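Local coordinates for extracellular solute-binding protein family 1 (Kribbella flavida, PDB 5IXP), which probably captures a solute outside the cell and delivers it to an ABC transporter, at residues A[255-260]-A[328-333]; A[123-128]-A[232-237]; A[116-121]-A[262-267]. One frame throughout, in Å; residues are numbered along the deposited sequence. Where two conformers were deposited one is given.

The three contacts illustrate how a long strand can organise one end of a periplasmic-binding-protein fold. Strand 108-121 supplies contact 3 directly and has strands 257-260 (contact 1) and 232-238 (contact 2) as antiparallel neighbours in one mixed sheet; helix 122-127 of contact 2 follows it. Centres lie about 12 Å apart for contacts 1 and 2 and for 2 and 3, about 14 Å for 1 and 3. Along the chain contact 3 encloses contact 2 and interleaves with contact 1, which opens after contact 2 closes; together they probably unite distant sequence into one lobe. Cys119 (contact 3) and Cys237 (contact 2) are a known disulfide pair, though in the conformers described Cys119 SG and Cys237 SG are 3.3 Å apart.

Contact 1 (A[255-260]-A[328-333]); sequences GKWDVA and PYFNNA
Trp257 and Phe330 set the pattern: their side chains lie alongside each other and point the same way, the five-membered ring of the indole and the phenyl ring inclined at 49° in an oblique pair. Both have CG beside the backbone N, and the closest touch is made by Trp257 CB, 3.5 Å from Phe330 CE2. Tyr329, whose CG is anti to its backbone N, runs in the same direction and offers its ring edge, Tyr329 CE2, to Trp257 CD1 at 4.1 Å. The polar pair differs. Asp258 and Asn331 cross obliquely, carboxylate and amide planes nearly perpendicular, and Asn331 ND2 donates a fairly straight hydrogen bond of 2.9 Å to Asp258 OD2 from above the carboxylate plane. Asp258 OD1 uses its anti lone pair to accept from Val259 N at 2.8 Å. Salt bridges from OD2 to Arg122 and from OD1 to Arg134 probably keep this buried acid ionised. An alanine in place of Asp258 would remove the acceptor for Asn331 ND2 and would probably weaken the hold on both arginines. Water 1 accepts from Gly255 N at 2.7 Å and donates to Tyr329 O. An aromatic cluster and a buried carboxylate thus join a strand to a loop. Helix 241-249 meets the aromatics through Leu242, Ile245 and Ala246, while strand 257-260 pairs with strand 108-121 and loop 328-333 leads into helix 335-344.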
ATOM      1  N   GLY A 255       2.834  -0.226 -25.881  1.00 27.48           N
ATOM      2  CA  GLY A 255       4.228  -0.233 -26.273  1.00 26.24           C
ATOM      3  C   GLY A 255       5.113   0.749 -25.541  1.00 26.52           C
ATOM      4  O   GLY A 255       6.307   0.832 -25.855  1.00 26.96           O
ATOM      5  N   LYS A 256       4.584   1.488 -24.567  1.00 21.68           N
ATOM      6  CA  LYS A 256       5.358   2.551 -23.938  1.00 21.32           C
ATOM      7  C   LYS A 256       5.754   2.279 -22.494  1.00 22.81           C
ATOM      8  O   LYS A 256       6.629   2.982 -21.979  1.00 20.66           O
ATOM      9  CB  LYS A 256       4.590   3.876 -23.995  1.00 18.39           C
ATOM     10  CG  LYS A 256       4.424   4.417 -25.402  1.00 21.77           C
ATOM     11  CD  LYS A 256       3.662   5.730 -25.420  1.00 26.13           C
ATOM     12  CE  LYS A 256       3.483   6.231 -26.847  1.00 28.37           C
ATOM     13  NZ  LYS A 256       2.491   7.339 -26.898  1.00 31.75           N
ATOM     14  N   TRP A 257       5.150   1.291 -21.828  1.00 19.70           N
ATOM     15  CA  TRP A 257       5.396   1.061 -20.410  1.00 17.09           C
ATOM     16  C   TRP A 257       6.139  -0.249 -20.170  1.00 17.88           C
ATOM     17  O   TRP A 257       5.984  -1.227 -20.911  1.00 19.05           O
ATOM     18  CB  TRP A 257       4.084   1.047 -19.614  1.00 18.88           C
ATOM     19  CG  TRP A 257       3.513   2.401 -19.299  1.00 19.25           C
ATOM     20  CD1 TRP A 257       2.493   3.037 -19.953  1.00 20.96           C
ATOM     21  CD2 TRP A 257       3.915   3.273 -18.234  1.00 20.11           C
ATOM     22  NE1 TRP A 257       2.240   4.261 -19.359  1.00 21.43           N
ATOM     23  CE2 TRP A 257       3.098   4.424 -18.303  1.00 19.46           C
ATOM     24  CE3 TRP A 257       4.890   3.194 -17.230  1.00 19.30           C
ATOM     25  CZ2 TRP A 257       3.228   5.485 -17.409  1.00 17.49           C
ATOM     26  CZ3 TRP A 257       5.019   4.243 -16.348  1.00 18.60           C
ATOM     27  CH2 TRP A 257       4.189   5.378 -16.440  1.00 21.32           C
ATOM     28  N   ASP A 258       6.961  -0.249 -19.122  1.00 15.27           N
ATOM     29  CA  ASP A 258       7.636  -1.444 -18.640  1.00 13.86           C
ATOM     30  C   ASP A 258       7.727  -1.337 -17.125  1.00 13.99           C
ATOM     31  O   ASP A 258       7.372  -0.314 -16.530  1.00 16.75           O
ATOM     32  CB  ASP A 258       9.028  -1.610 -19.268  1.00 16.86           C
ATOM     33  CG  ASP A 258       9.425  -3.075 -19.456  1.00 20.73           C
ATOM     34  OD1 ASP A 258       9.011  -3.937 -18.636  1.00 18.95           O
ATOM     35  OD2 ASP A 258      10.153  -3.361 -20.436  1.00 20.66           O
ATOM     36  N   VAL A 259       8.204  -2.397 -16.489  0.59 14.58           N
ATOM     37  CA  VAL A 259       8.396  -2.360 -15.048  0.59 15.35           C
ATOM     38  C   VAL A 259       9.732  -3.003 -14.722  0.59 15.73           C
ATOM     39  O   VAL A 259      10.094  -4.043 -15.282  0.59 17.92           O
ATOM     40  CB  VAL A 259       7.230  -3.032 -14.290  0.59 16.68           C
ATOM     41  CG1 VAL A 259       7.059  -4.458 -14.727  0.59 15.43           C
ATOM     42  CG2 VAL A 259       7.450  -2.945 -12.790  0.59 19.13           C
ATOM     43  N   ALA A 260      10.477  -2.345 -13.843  1.00 15.80           N
ATOM     44  CA  ALA A 260      11.812  -2.751 -13.433  1.00 15.32           C
ATOM     45  C   ALA A 260      11.756  -3.409 -12.058  1.00 16.83           C
ATOM     46  O   ALA A 260      11.056  -2.935 -11.161  1.00 17.42           O
ATOM     47  CB  ALA A 260      12.761  -1.550 -13.406  1.00 18.46           C
ATOM     48  N   PRO A 328       1.125  -8.477 -20.647  1.00 22.47           N
ATOM     49  CA  PRO A 328       1.395  -8.067 -22.038  1.00 25.57           C
ATOM     50  C   PRO A 328       1.452  -6.559 -22.242  1.00 23.51           C
ATOM     51  O   PRO A 328       2.288  -6.079 -23.018  1.00 26.16           O
ATOM     52  CB  PRO A 328       0.231  -8.700 -22.812  1.00 25.93           C
ATOM     53  CG  PRO A 328      -0.254  -9.805 -21.935  1.00 26.47           C
ATOM     54  CD  PRO A 328      -0.076  -9.324 -20.543  1.00 23.35           C
ATOM     55  N   TYR A 329       0.585  -5.797 -21.571  1.00 21.71           N
ATOM     56  CA  TYR A 329       0.591  -4.347 -21.753  1.00 22.88           C
ATOM     57  C   TYR A 329       1.935  -3.747 -21.365  1.00 22.71           C
ATOM     58  O   TYR A 329       2.447  -2.856 -22.055  1.00 22.99           O
ATOM     59  CB  TYR A 329      -0.529  -3.708 -20.935  1.00 25.25           C
ATOM     60  CG  TYR A 329      -0.761  -2.241 -21.230  1.00 24.85           C
ATOM     61  CD1 TYR A 329      -1.722  -1.850 -22.153  1.00 26.44           C
ATOM     62  CD2 TYR A 329      -0.032  -1.246 -20.580  1.00 22.89           C
ATOM     63  CE1 TYR A 329      -1.952  -0.515 -22.429  1.00 27.50           C
ATOM     64  CE2 TYR A 329      -0.259   0.098 -20.845  1.00 23.78           C
ATOM     65  CZ  TYR A 329      -1.222   0.455 -21.774  1.00 25.95           C
ATOM     66  OH  TYR A 329      -1.465   1.778 -22.052  1.00 27.26           O
ATOM     67  N   PHE A 330       2.527  -4.226 -20.268  1.00 20.96           N
ATOM     68  CA  PHE A 330       3.818  -3.726 -19.799  1.00 20.74           C
ATOM     69  C   PHE A 330       4.971  -4.518 -20.421  1.00 21.66           C
ATOM     70  O   PHE A 330       5.816  -5.095 -19.735  1.00 20.83           O
ATOM     71  CB  PHE A 330       3.869  -3.759 -18.274  1.00 21.92           C
ATOM     72  CG  PHE A 330       3.116  -2.639 -17.633  1.00 22.51           C
ATOM     73  CD1 PHE A 330       1.737  -2.700 -17.507  1.00 22.98           C
ATOM     74  CD2 PHE A 330       3.780  -1.505 -17.192  1.00 21.61           C
ATOM     75  CE1 PHE A 330       1.033  -1.657 -16.934  1.00 23.89           C
ATOM     76  CE2 PHE A 330       3.083  -0.458 -16.618  1.00 24.75           C
ATOM     77  CZ  PHE A 330       1.703  -0.533 -16.495  1.00 23.77           C
ATOM     78  N   ASN A 331       4.984  -4.533 -21.757  1.00 21.70           N
ATOM     79  CA  ASN A 331       6.072  -5.134 -22.537  1.00 22.47           C
ATOM     80  C   ASN A 331       6.308  -6.592 -22.141  1.00 23.39           C
ATOM     81  O   ASN A 331       7.443  -7.066 -22.084  1.00 21.36           O
ATOM     82  CB  ASN A 331       7.363  -4.312 -22.400  1.00 22.48           C
ATOM     83  CG  ASN A 331       8.429  -4.715 -23.414  1.00 22.54           C
ATOM     84  OD1 ASN A 331       8.117  -5.053 -24.553  1.00 25.47           O
ATOM     85  ND2 ASN A 331       9.690  -4.692 -22.997  1.00 21.79           N
ATOM     86  N   ASN A 332       5.218  -7.311 -21.855  1.00 23.93           N
ATOM     87  CA  ASN A 332       5.294  -8.723 -21.479  1.00 25.84           C
ATOM     88  C   ASN A 332       6.196  -8.927 -20.267  1.00 21.44           C
ATOM     89  O   ASN A 332       6.932  -9.909 -20.186  1.00 22.92           O
ATOM     90  CB  ASN A 332       5.774  -9.591 -22.645  1.00 31.40           C
ATOM     91  CG  ASN A 332       4.733  -9.740 -23.718  1.00 38.02           C
ATOM     92  OD1 ASN A 332       3.593 -10.104 -23.442  1.00 40.58           O
ATOM     93  ND2 ASN A 332       5.117  -9.461 -24.953  1.00 41.70           N
ATOM     94  N   ALA A 333       6.150  -7.992 -19.324  1.00 21.13           N
ATOM     95  CA  ALA A 333       7.004  -8.103 -18.154  1.00 20.72           C
ATOM     96  C   ALA A 333       6.612  -9.332 -17.338  1.00 19.28           C
ATOM     97  O   ALA A 333       5.424  -9.653 -17.227  1.00 19.64           O
ATOM     98  CB  ALA A 333       6.912  -6.848 -17.285  1.00 17.50           C
TER
HETATM   99  O   HOH W   1       1.971  -2.612 -24.828  1.00 33.31           O
HETATM  100  O   HOH W   2       2.751  -0.229 -22.630  1.00 22.63           O
HETATM  101  O   HOH W   3       5.196  -1.750 -23.406  1.00 25.70           O

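Contact 2 (A[123-128]-A[232-237]); sequences DLFARA and FATMAC
Two consecutive residues of helix 122-127, Leu124 and Phe125, send their side chains to the corner where the chain 232-237 bends at Ala233. Leu124 places CG anti to its carbonyl carbon (chi1 -59°) and then extends (chi2 -178°), which carries Leu124 CD1 to 4.1 Å from Ala233 CB. Leu124 CD1 also stands 4.1 Å from Phe232 O, so a single leucine branch touches both residues. Phe125 likewise has CG beside the backbone N, at a chi1 of -87°, and this carries its ring to the strand with CE1 and CZ leading. The ring crosses the side chain of Thr234 at about a right angle and receives the threonine methyl at its edge, Phe125 CZ to Thr234 CG2 being 3.7 Å. Thr234 turns CG2 to the ring by holding OG1 in the crowded position between backbone N and carbonyl carbon; that hydroxyl is hydrogen-bonded with Tyr147 OH and Trp163 O. Ala233 CB serves both helix residues, being 4.1 Å from Phe125 CE1 as well. No hydrogen bond crosses this modest apolar interface of 162 Å². Phe154 of helix 144-157 meets Leu124 and Ala233, and the Phe125 ring meets those of Trp163 and Tyr120. The arrangement is that of a helix following a strand and packing back on the neighbouring one: helix 122-127 departs from the end of strand 108-121, the antiparallel partner of strand 232-238.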
ATOM      1  N   ASP A 123       9.622   4.479 -23.958  1.00 17.61           N
ATOM      2  CA  ASP A 123       9.793   5.381 -25.095  1.00 18.54           C
ATOM      3  C   ASP A 123      10.478   6.673 -24.673  1.00 19.47           C
ATOM      4  O   ASP A 123      11.390   7.154 -25.357  1.00 20.18           O
ATOM      5  CB  ASP A 123       8.440   5.679 -25.749  1.00 21.25           C
ATOM      6  CG  ASP A 123       7.459   6.339 -24.800  1.00 21.22           C
ATOM      7  OD1 ASP A 123       7.443   5.971 -23.611  1.00 20.90           O
ATOM      8  OD2 ASP A 123       6.696   7.231 -25.244  1.00 23.62           O
ATOM      9  N   LEU A 124      10.067   7.241 -23.538  1.00 19.03           N
ATOM     10  CA  LEU A 124      10.721   8.447 -23.041  1.00 18.06           C
ATOM     11  C   LEU A 124      12.149   8.152 -22.598  1.00 20.22           C
ATOM     12  O   LEU A 124      13.055   8.962 -22.838  1.00 19.16           O
ATOM     13  CB  LEU A 124       9.908   9.059 -21.900  1.00 17.42           C
ATOM     14  CG  LEU A 124       8.472   9.463 -22.258  1.00 18.72           C
ATOM     15  CD1 LEU A 124       7.763  10.123 -21.060  1.00 16.61           C
ATOM     16  CD2 LEU A 124       8.428  10.363 -23.502  1.00 20.25           C
ATOM     17  N   PHE A 125      12.377   6.995 -21.966  1.00 16.81           N
ATOM     18  CA  PHE A 125      13.741   6.614 -21.608  1.00 18.75           C
ATOM     19  C   PHE A 125      14.620   6.532 -22.850  1.00 18.93           C
ATOM     20  O   PHE A 125      15.740   7.059 -22.874  1.00 17.75           O
ATOM     21  CB  PHE A 125      13.752   5.276 -20.862  1.00 18.08           C
ATOM     22  CG  PHE A 125      13.547   5.391 -19.365  1.00 17.45           C
ATOM     23  CD1 PHE A 125      12.671   6.331 -18.833  1.00 15.65           C
ATOM     24  CD2 PHE A 125      14.218   4.532 -18.495  1.00 15.78           C
ATOM     25  CE1 PHE A 125      12.460   6.422 -17.461  1.00 14.99           C
ATOM     26  CE2 PHE A 125      14.023   4.610 -17.118  1.00 17.15           C
ATOM     27  CZ  PHE A 125      13.141   5.565 -16.594  1.00 15.85           C
ATOM     28  N   ALA A 126      14.126   5.864 -23.896  1.00 17.81           N
ATOM     29  CA  ALA A 126      14.917   5.717 -25.115  1.00 21.01           C
ATOM     30  C   ALA A 126      15.331   7.079 -25.663  1.00 21.91           C
ATOM     31  O   ALA A 126      16.505   7.309 -25.983  1.00 20.24           O
ATOM     32  CB  ALA A 126      14.125   4.935 -26.160  1.00 24.10           C
ATOM     33  N   ARG A 127      14.369   8.002 -25.752  1.00 21.06           N
ATOM     34  CA  ARG A 127      14.625   9.316 -26.328  1.00 20.98           C
ATOM     35  C   ARG A 127      15.561  10.141 -25.456  1.00 18.96           C
ATOM     36  O   ARG A 127      16.242  11.048 -25.954  1.00 19.08           O
ATOM     37  CB  ARG A 127      13.291  10.040 -26.541  1.00 23.77           C
ATOM     38  CG  ARG A 127      12.444   9.408 -27.647  1.00 25.42           C
ATOM     39  CD  ARG A 127      10.990   9.865 -27.633  1.00 31.64           C
ATOM     40  NE  ARG A 127      10.840  11.288 -27.329  1.00 40.22           N
ATOM     41  CZ  ARG A 127       9.686  11.869 -26.995  1.00 43.17           C
ATOM     42  NH1 ARG A 127       8.564  11.149 -26.924  1.00 46.65           N
ATOM     43  NH2 ARG A 127       9.649  13.168 -26.724  1.00 40.17           N
ATOM     44  N   ALA A 128      15.599   9.856 -24.160  1.00 19.42           N
ATOM     45  CA  ALA A 128      16.464  10.576 -23.244  1.00 19.25           C
ATOM     46  C   ALA A 128      17.856   9.972 -23.149  1.00 22.70           C
ATOM     47  O   ALA A 128      18.695  10.501 -22.413  1.00 26.73           O
ATOM     48  CB  ALA A 128      15.828  10.632 -21.850  1.00 18.10           C
ATOM     49  N   PHE A 232       4.914  12.484 -17.363  1.00 19.03           N
ATOM     50  CA  PHE A 232       5.877  11.912 -16.419  1.00 19.12           C
ATOM     51  C   PHE A 232       6.355  10.546 -16.901  1.00 20.69           C
ATOM     52  O   PHE A 232       5.628   9.824 -17.588  1.00 19.01           O
ATOM     53  CB  PHE A 232       5.301  11.802 -14.992  1.00 18.63           C
ATOM     54  CG  PHE A 232       3.964  11.121 -14.921  1.00 18.71           C
ATOM     55  CD1 PHE A 232       3.875   9.747 -14.770  1.00 20.74           C
ATOM     56  CD2 PHE A 232       2.789  11.861 -14.992  1.00 20.64           C
ATOM     57  CE1 PHE A 232       2.627   9.118 -14.697  1.00 19.04           C
ATOM     58  CE2 PHE A 232       1.544  11.238 -14.926  1.00 20.10           C
ATOM     59  CZ  PHE A 232       1.466   9.863 -14.778  1.00 20.21           C
ATOM     60  N   ALA A 233       7.585  10.189 -16.502  1.00 18.97           N
ATOM     61  CA  ALA A 233       8.271   9.024 -17.050  1.00 16.73           C
ATOM     62  C   ALA A 233       8.378   7.835 -16.103  1.00 18.32           C
ATOM     63  O   ALA A 233       8.681   6.732 -16.577  1.00 17.77           O
ATOM     64  CB  ALA A 233       9.693   9.401 -17.506  1.00 15.83           C
ATOM     65  N   THR A 234       8.177   8.018 -14.792  1.00 14.04           N
ATOM     66  CA  THR A 234       8.255   6.914 -13.836  1.00 13.59           C
ATOM     67  C   THR A 234       7.162   7.050 -12.781  1.00 17.62           C
ATOM     68  O   THR A 234       6.614   8.133 -12.555  1.00 18.22           O
ATOM     69  CB  THR A 234       9.600   6.847 -13.097  1.00 15.24           C
ATOM     70  OG1 THR A 234       9.684   7.943 -12.171  1.00 15.63           O
ATOM     71  CG2 THR A 234      10.793   6.903 -14.064  1.00 15.46           C
HETATM   72  N   MSE A 235       6.863   5.929 -12.127  1.00 15.54           N
HETATM   73  CA  MSE A 235       6.035   5.912 -10.915  1.00 19.75           C
HETATM   74  C   MSE A 235       6.495   4.825  -9.953  1.00 22.40           C
HETATM   75  O   MSE A 235       6.897   3.741 -10.391  1.00 22.07           O
HETATM   76  CB  MSE A 235       4.553   5.664 -11.234  1.00 21.13           C
HETATM   77  CG  MSE A 235       3.773   6.832 -11.800  1.00 28.01           C
HETATM   78 SE   MSE A 235       1.876   6.397 -11.604  0.86 34.83          SE
HETATM   79  CE  MSE A 235       1.742   6.658  -9.642  1.00 27.64           C
ATOM     80  N   ALA A 236       6.425   5.106  -8.648  1.00 18.51           N
ATOM     81  CA  ALA A 236       6.488   4.042  -7.659  1.00 16.89           C
ATOM     82  C   ALA A 236       5.199   3.243  -7.765  1.00 16.58           C
ATOM     83  O   ALA A 236       4.102   3.808  -7.735  1.00 20.37           O
ATOM     84  CB  ALA A 236       6.670   4.609  -6.252  1.00 17.88           C
ATOM     85  N   CYS A 237       5.328   1.930  -7.900  1.00 17.90           N
ATOM     86  CA  CYS A 237       4.308   1.129  -8.568  1.00 19.54           C
ATOM     87  C   CYS A 237       4.002  -0.163  -7.819  1.00 13.51           C
ATOM     88  O   CYS A 237       4.668  -1.178  -8.035  1.00 16.56           O
ATOM     89  CB  CYS A 237       4.793   0.814  -9.984  1.00 28.42           C
ATOM     90  SG  CYS A 237       3.654   0.151 -11.153  1.00 37.34           S
TER

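Contact 3 (A[116-121]-A[262-267]); sequences EAICYR and VFPGGG
Apolar contacts between side chains make up one part of the meeting of strand 108-121 with the loop that follows strand 257-260. Ile118 carries much of this part: with CG1 anti to the carbonyl carbon and chi2 at -61°, Ile118 CD1 meets Pro264 tip to tip, 3.7 Å from Pro264 CD. Ile118 CD1 also lies 4.1 Å from Phe263 CD1, the isoleucine crossing the phenylalanine at about a right angle, and lower down the side chain CG1 touches Val262 CG1. Pro264 CD also sits over one face of the Phe263 ring, offset toward the rim, so part of that face is covered from within its own loop.

The ring of Phe263, swung out by a CG anti to the backbone N (chi1 -163°), also meets the strand backbone and Glu116, both its CB and its carboxylate. The ring edge faces the backbone of Ala117, Phe263 CD1 being 3.7 Å from Ala117 O. Glu116 crosses the ring obliquely, with Glu116 CB 3.5 Å from Phe263 CE1. Its extended chain lays the carboxylate beside the ring, Glu116 OE1 3.7 Å from Phe263 CZ, with the two planes 33° apart.

Between the backbones, Ala117 CA makes a CA-H...O contact of 3.4 Å with Val262 O. Within the loop a type II beta turn runs from Phe263 to Gly266, closed by the hydrogen bond from Gly266 N to Phe263 O at 2.9 Å; at Gly265 a side chain would collide with the preceding carbonyl oxygen.

This is a turn-containing connection between strands 257-260 and 269-276 that packs on strand 108-121, the antiparallel neighbour of both. Phe263 also reaches Ala236 of strand 232-238, Val262 touches Ala138 of helix 134-138, and Gln177 hydrogen-bonds to the carbonyl oxygens of Pro264 and Gly267.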
ATOM      1  N   GLU A 116       5.953  -2.977  -4.251  1.00 14.47           N
ATOM      2  CA  GLU A 116       6.185  -1.904  -5.204  1.00 13.93           C
ATOM      3  C   GLU A 116       7.428  -2.129  -6.049  1.00 15.53           C
ATOM      4  O   GLU A 116       8.476  -2.547  -5.544  1.00 16.59           O
ATOM      5  CB  GLU A 116       6.311  -0.568  -4.487  1.00 14.84           C
ATOM      6  CG  GLU A 116       5.001  -0.136  -3.829  1.00 16.36           C
ATOM      7  CD  GLU A 116       5.148   1.165  -3.110  1.00 17.87           C
ATOM      8  OE1 GLU A 116       5.743   1.178  -2.015  1.00 21.16           O
ATOM      9  OE2 GLU A 116       4.677   2.179  -3.649  1.00 18.40           O
ATOM     10  N   ALA A 117       7.306  -1.803  -7.329  1.00 13.13           N
ATOM     11  CA  ALA A 117       8.427  -1.739  -8.254  1.00 15.47           C
ATOM     12  C   ALA A 117       8.514  -0.309  -8.784  1.00 15.43           C
ATOM     13  O   ALA A 117       7.813   0.586  -8.312  1.00 18.27           O
ATOM     14  CB  ALA A 117       8.255  -2.766  -9.373  1.00 15.03           C
ATOM     15  N   ILE A 118       9.383  -0.087  -9.767  1.00 13.79           N
ATOM     16  CA  ILE A 118       9.378   1.160 -10.524  1.00 12.02           C
ATOM     17  C   ILE A 118       8.878   0.854 -11.925  1.00 14.90           C
ATOM     18  O   ILE A 118       9.515   0.094 -12.665  1.00 17.18           O
ATOM     19  CB  ILE A 118      10.761   1.832 -10.578  1.00 13.80           C
ATOM     20  CG1 ILE A 118      11.272   2.200  -9.173  1.00 14.78           C
ATOM     21  CG2 ILE A 118      10.687   3.079 -11.445  1.00 15.53           C
ATOM     22  CD1 ILE A 118      10.386   3.205  -8.406  1.00 16.35           C
ATOM     23  N   CYS A 119       7.724   1.399 -12.282  0.54 12.97           N
ATOM     24  CA  CYS A 119       7.340   1.345 -13.680  0.54 12.33           C
ATOM     25  C   CYS A 119       7.891   2.573 -14.389  0.54 13.77           C
ATOM     26  O   CYS A 119       8.204   3.596 -13.771  0.54 11.22           O
ATOM     27  CB  CYS A 119       5.820   1.249 -13.851  0.54 16.18           C
ATOM     28  SG  CYS A 119       4.861   2.581 -13.108  0.54 16.53           S
ATOM     29  N   TYR A 120       8.046   2.453 -15.698  1.00 12.96           N
ATOM     30  CA  TYR A 120       8.699   3.527 -16.445  1.00 14.82           C
ATOM     31  C   TYR A 120       8.284   3.532 -17.909  1.00 16.47           C
ATOM     32  O   TYR A 120       7.883   2.513 -18.479  1.00 17.83           O
ATOM     33  CB  TYR A 120      10.233   3.444 -16.342  1.00 15.08           C
ATOM     34  CG  TYR A 120      10.832   2.187 -16.944  1.00 17.30           C
ATOM     35  CD1 TYR A 120      10.861   0.992 -16.225  1.00 17.69           C
ATOM     36  CD2 TYR A 120      11.378   2.197 -18.227  1.00 16.69           C
ATOM     37  CE1 TYR A 120      11.407  -0.161 -16.771  1.00 20.86           C
ATOM     38  CE2 TYR A 120      11.930   1.048 -18.784  1.00 16.72           C
ATOM     39  CZ  TYR A 120      11.939  -0.131 -18.050  1.00 18.75           C
ATOM     40  OH  TYR A 120      12.478  -1.279 -18.586  1.00 17.53           O
ATOM     41  N   ARG A 121       8.414   4.713 -18.511  1.00 15.68           N
ATOM     42  CA  ARG A 121       8.083   4.937 -19.915  1.00 15.28           C
ATOM     43  C   ARG A 121       9.312   4.612 -20.756  1.00 17.76           C
ATOM     44  O   ARG A 121      10.243   5.419 -20.857  1.00 18.00           O
ATOM     45  CB  ARG A 121       7.618   6.373 -20.117  1.00 16.33           C
ATOM     46  CG  ARG A 121       6.196   6.640 -19.600  1.00 17.58           C
ATOM     47  CD  ARG A 121       5.148   6.188 -20.630  1.00 18.22           C
ATOM     48  NE  ARG A 121       5.317   6.902 -21.895  1.00 20.78           N
ATOM     49  CZ  ARG A 121       4.746   8.070 -22.183  1.00 23.90           C
ATOM     50  NH1 ARG A 121       3.946   8.669 -21.302  1.00 22.40           N
ATOM     51  NH2 ARG A 121       4.969   8.637 -23.359  1.00 24.68           N
ATOM     52  N   VAL A 262      12.978  -3.515  -9.090  1.00 14.65           N
ATOM     53  CA  VAL A 262      13.804  -2.683  -8.220  1.00 14.98           C
ATOM     54  C   VAL A 262      12.870  -1.782  -7.439  1.00 16.18           C
ATOM     55  O   VAL A 262      11.759  -1.479  -7.887  1.00 16.64           O
ATOM     56  CB  VAL A 262      14.833  -1.853  -9.035  1.00 17.95           C
ATOM     57  CG1 VAL A 262      14.119  -0.777  -9.850  1.00 17.45           C
ATOM     58  CG2 VAL A 262      15.875  -1.203  -8.123  1.00 17.44           C
ATOM     59  N   PHE A 263      13.319  -1.356  -6.257  1.00 14.37           N
ATOM     60  CA  PHE A 263      12.638  -0.273  -5.583  1.00 14.65           C
ATOM     61  C   PHE A 263      13.721   0.495  -4.836  1.00 14.74           C
ATOM     62  O   PHE A 263      14.503  -0.123  -4.095  1.00 19.14           O
ATOM     63  CB  PHE A 263      11.538  -0.725  -4.617  1.00 12.97           C
ATOM     64  CG  PHE A 263      10.598   0.380  -4.242  1.00 14.91           C
ATOM     65  CD1 PHE A 263       9.680   0.861  -5.171  1.00 15.75           C
ATOM     66  CD2 PHE A 263      10.640   0.955  -2.984  1.00 13.40           C
ATOM     67  CE1 PHE A 263       8.811   1.888  -4.849  1.00 16.39           C
ATOM     68  CE2 PHE A 263       9.767   1.994  -2.651  1.00 14.76           C
ATOM     69  CZ  PHE A 263       8.855   2.456  -3.588  1.00 15.76           C
ATOM     70  N   PRO A 264      13.810   1.809  -5.017  1.00 12.98           N
ATOM     71  CA  PRO A 264      14.867   2.571  -4.343  1.00 16.17           C
ATOM     72  C   PRO A 264      14.777   2.386  -2.836  1.00 20.03           C
ATOM     73  O   PRO A 264      13.697   2.482  -2.247  1.00 22.92           O
ATOM     74  CB  PRO A 264      14.586   4.021  -4.762  1.00 15.05           C
ATOM     75  CG  PRO A 264      13.771   3.909  -6.021  1.00 16.12           C
ATOM     76  CD  PRO A 264      12.924   2.674  -5.811  1.00 12.80           C
ATOM     77  N   GLY A 265      15.924   2.096  -2.216  1.00 20.00           N
ATOM     78  CA  GLY A 265      15.975   1.837  -0.794  1.00 18.77           C
ATOM     79  C   GLY A 265      15.755   0.395  -0.408  1.00 23.62           C
ATOM     80  O   GLY A 265      15.870   0.065   0.775  1.00 28.38           O
ATOM     81  N   GLY A 266      15.446  -0.476  -1.363  1.00 23.52           N
ATOM     82  CA  GLY A 266      15.290  -1.886  -1.071  1.00 26.39           C
ATOM     83  C   GLY A 266      13.933  -2.432  -1.463  1.00 23.05           C
ATOM     84  O   GLY A 266      13.826  -3.221  -2.408  1.00 23.13           O
ATOM     85  N   GLY A 267      12.890  -2.021  -0.745  1.00 21.15           N
ATOM     86  CA  GLY A 267      11.550  -2.481  -1.048  1.00 19.69           C
ATOM     87  C   GLY A 267      10.524  -1.522  -0.493  1.00 17.61           C
ATOM     88  O   GLY A 267      10.825  -0.688   0.366  1.00 22.36           O
TER